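Local coordinates for SusD-like protein BACOVA_02651 (Bacteroides ovatus, PDB 5E75) that binds polysaccharide at the cell surface and probably captures xyloglucan before its transport into the periplasm for degradation, at residues Val154-Phe157 with Ile158-Leu162. Numbering follows the deposited sequence.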
loop_
_atom_site.group_PDB
_atom_site.type_symbol
_atom_site.label_atom_id
_atom_site.label_comp_id
_atom_site.label_asym_id
_atom_site.label_seq_id
_atom_site.Cartn_x
_atom_site.Cartn_y
_atom_site.Cartn_z
ATOM N N VAL A 154 -18.640 0.849 -8.630
ATOM C CA VAL A 154 -17.204 1.098 -8.591
ATOM C C VAL A 154 -16.480 -0.233 -8.774
ATOM O O VAL A 154 -15.570 -0.340 -9.597
ATOM C CB VAL A 154 -16.776 1.834 -7.309
ATOM C CG1 VAL A 154 -15.266 2.069 -7.301
ATOM C CG2 VAL A 154 -17.481 3.181 -7.207
ATOM N N PHE A 155 -16.937 -1.278 -8.077
ATOM C CA PHE A 155 -16.361 -2.599 -8.288
ATOM C C PHE A 155 -16.442 -3.041 -9.748
ATOM O O PHE A 155 -15.467 -3.539 -10.302
ATOM C CB PHE A 155 -17.065 -3.659 -7.435
ATOM C CG PHE A 155 -16.443 -3.911 -6.080
ATOM C CD1 PHE A 155 -15.177 -4.479 -5.969
ATOM C CD2 PHE A 155 -17.151 -3.663 -4.925
ATOM C CE1 PHE A 155 -14.622 -4.750 -4.726
ATOM C CE2 PHE A 155 -16.602 -3.932 -3.683
ATOM C CZ PHE A 155 -15.341 -4.472 -3.591
ATOM N N GLN A 156 -17.609 -2.899 -10.369
ATOM C CA GLN A 156 -17.755 -3.349 -11.746
ATOM C C GLN A 156 -16.862 -2.547 -12.697
ATOM O O GLN A 156 -16.287 -3.106 -13.627
ATOM C CB GLN A 156 -19.223 -3.273 -12.171
ATOM C CG GLN A 156 -19.483 -3.838 -13.555
ATOM C CD GLN A 156 -19.292 -5.329 -13.597
ATOM O OE1 GLN A 156 -19.899 -6.064 -12.813
ATOM N NE2 GLN A 156 -18.428 -5.800 -14.479
ATOM N N PHE A 157 -16.716 -1.247 -12.447
ATOM C CA PHE A 157 -15.890 -0.378 -13.283
ATOM C C PHE A 157 -14.429 -0.833 -13.201
ATOM O O PHE A 157 -13.726 -0.933 -14.208
ATOM C CB PHE A 157 -16.087 1.063 -12.792
ATOM C CG PHE A 157 -15.465 2.112 -13.661
ATOM C CD1 PHE A 157 -14.126 2.443 -13.532
ATOM C CD2 PHE A 157 -16.232 2.796 -14.585
ATOM C CE1 PHE A 157 -13.554 3.421 -14.327
ATOM C CE2 PHE A 157 -15.677 3.773 -15.380
ATOM C CZ PHE A 157 -14.332 4.094 -15.256
ATOM N N ILE A 158 -13.971 -1.105 -11.984
ATOM C CA ILE A 158 -12.626 -1.618 -11.755
ATOM C C ILE A 158 -12.405 -2.951 -12.479
ATOM O O ILE A 158 -11.413 -3.141 -13.177
ATOM C CB ILE A 158 -12.387 -1.803 -10.240
ATOM C CG1 ILE A 158 -12.290 -0.455 -9.516
ATOM C CG2 ILE A 158 -11.133 -2.606 -9.960
ATOM C CD1 ILE A 158 -12.525 -0.547 -8.014
ATOM N N ILE A 159 -13.362 -3.864 -12.336
ATOM C CA ILE A 159 -13.282 -5.163 -13.003
ATOM C C ILE A 159 -13.203 -5.018 -14.534
ATOM O O ILE A 159 -12.390 -5.679 -15.203
ATOM C CB ILE A 159 -14.460 -6.081 -12.574
ATOM C CG1 ILE A 159 -14.281 -6.534 -11.121
ATOM C CG2 ILE A 159 -14.577 -7.304 -13.495
ATOM C CD1 ILE A 159 -15.556 -7.082 -10.491
ATOM N N ASN A 160 -14.018 -4.135 -15.090
ATOM C CA ASN A 160 -14.008 -3.948 -16.535
ATOM C C ASN A 160 -12.648 -3.442 -17.017
ATOM O O ASN A 160 -12.117 -3.905 -18.035
ATOM C CB ASN A 160 -15.095 -2.957 -16.968
ATOM C CG ASN A 160 -16.502 -3.514 -16.833
ATOM O OD1 ASN A 160 -16.706 -4.705 -16.559
ATOM N ND2 ASN A 160 -17.487 -2.633 -17.000
ATOM N N ASP A 161 -12.079 -2.495 -16.285
ATOM C CA ASP A 161 -10.770 -1.953 -16.623
ATOM C C ASP A 161 -9.696 -3.041 -16.526
ATOM O O ASP A 161 -8.844 -3.179 -17.419
ATOM C CB ASP A 161 -10.378 -0.804 -15.689
ATOM C CG ASP A 161 -10.925 0.545 -16.112
ATOM O OD1 ASP A 161 -11.486 0.668 -17.231
ATOM O OD2 ASP A 161 -10.779 1.501 -15.334
ATOM N N LEU A 162 -9.727 -3.819 -15.450
ATOM C CA LEU A 162 -8.759 -4.886 -15.300
ATOM C C LEU A 162 -8.903 -5.975 -16.364
ATOM O O LEU A 162 -7.896 -6.537 -16.813
ATOM C CB LEU A 162 -8.843 -5.476 -13.890
ATOM C CG LEU A 162 -8.359 -4.514 -12.807
ATOM C CD1 LEU A 162 -8.720 -5.032 -11.431
ATOM C CD2 LEU A 162 -6.869 -4.279 -12.906
HETATM O O HOH W 1 -14.219 0.473 -16.637
#
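Gln156 and Asn160 meet one turn apart in an i to i+4 side-chain contact on the partly exposed side of helix 151-168, within the SusD family's N-terminal helical region. Gln156 NE2 donates to Asn160 OD1 at 2.9 Å with an N-H...O angle of 155°. The acceptor lies in the Gln156 amide plane, whereas the donor stands above the Asn160 carbonyl plane, and the two amides are turned 47° apart. Gln156 reaches its partner because the bend at chi2 (69°) turns its amide forward along the helix, toward Asn160. With an alanine in place of Asn160, the Gln156 amide is likely to lose this acceptor and turn more freely. On the buried side, Val154 CG1 meets Ile158 CD1 at 3.9 Å. Phe157 CE1 lies 3.5 Å from Asp161 OD2, ring and carboxylate being steeply inclined to each other. A water donates to Phe157 O at 2.8 Å and weakly to Asp161 OD1, while sitting over the centre of the Phe157 ring face. Asp161 also forms salt bridges with Arg114 and Arg117 of helix 103-125, where Tyr121 meets the Phe157 ring; Ile158 and Ile159 pack against Val190 and Tyr191, respectively, of helix 180-195.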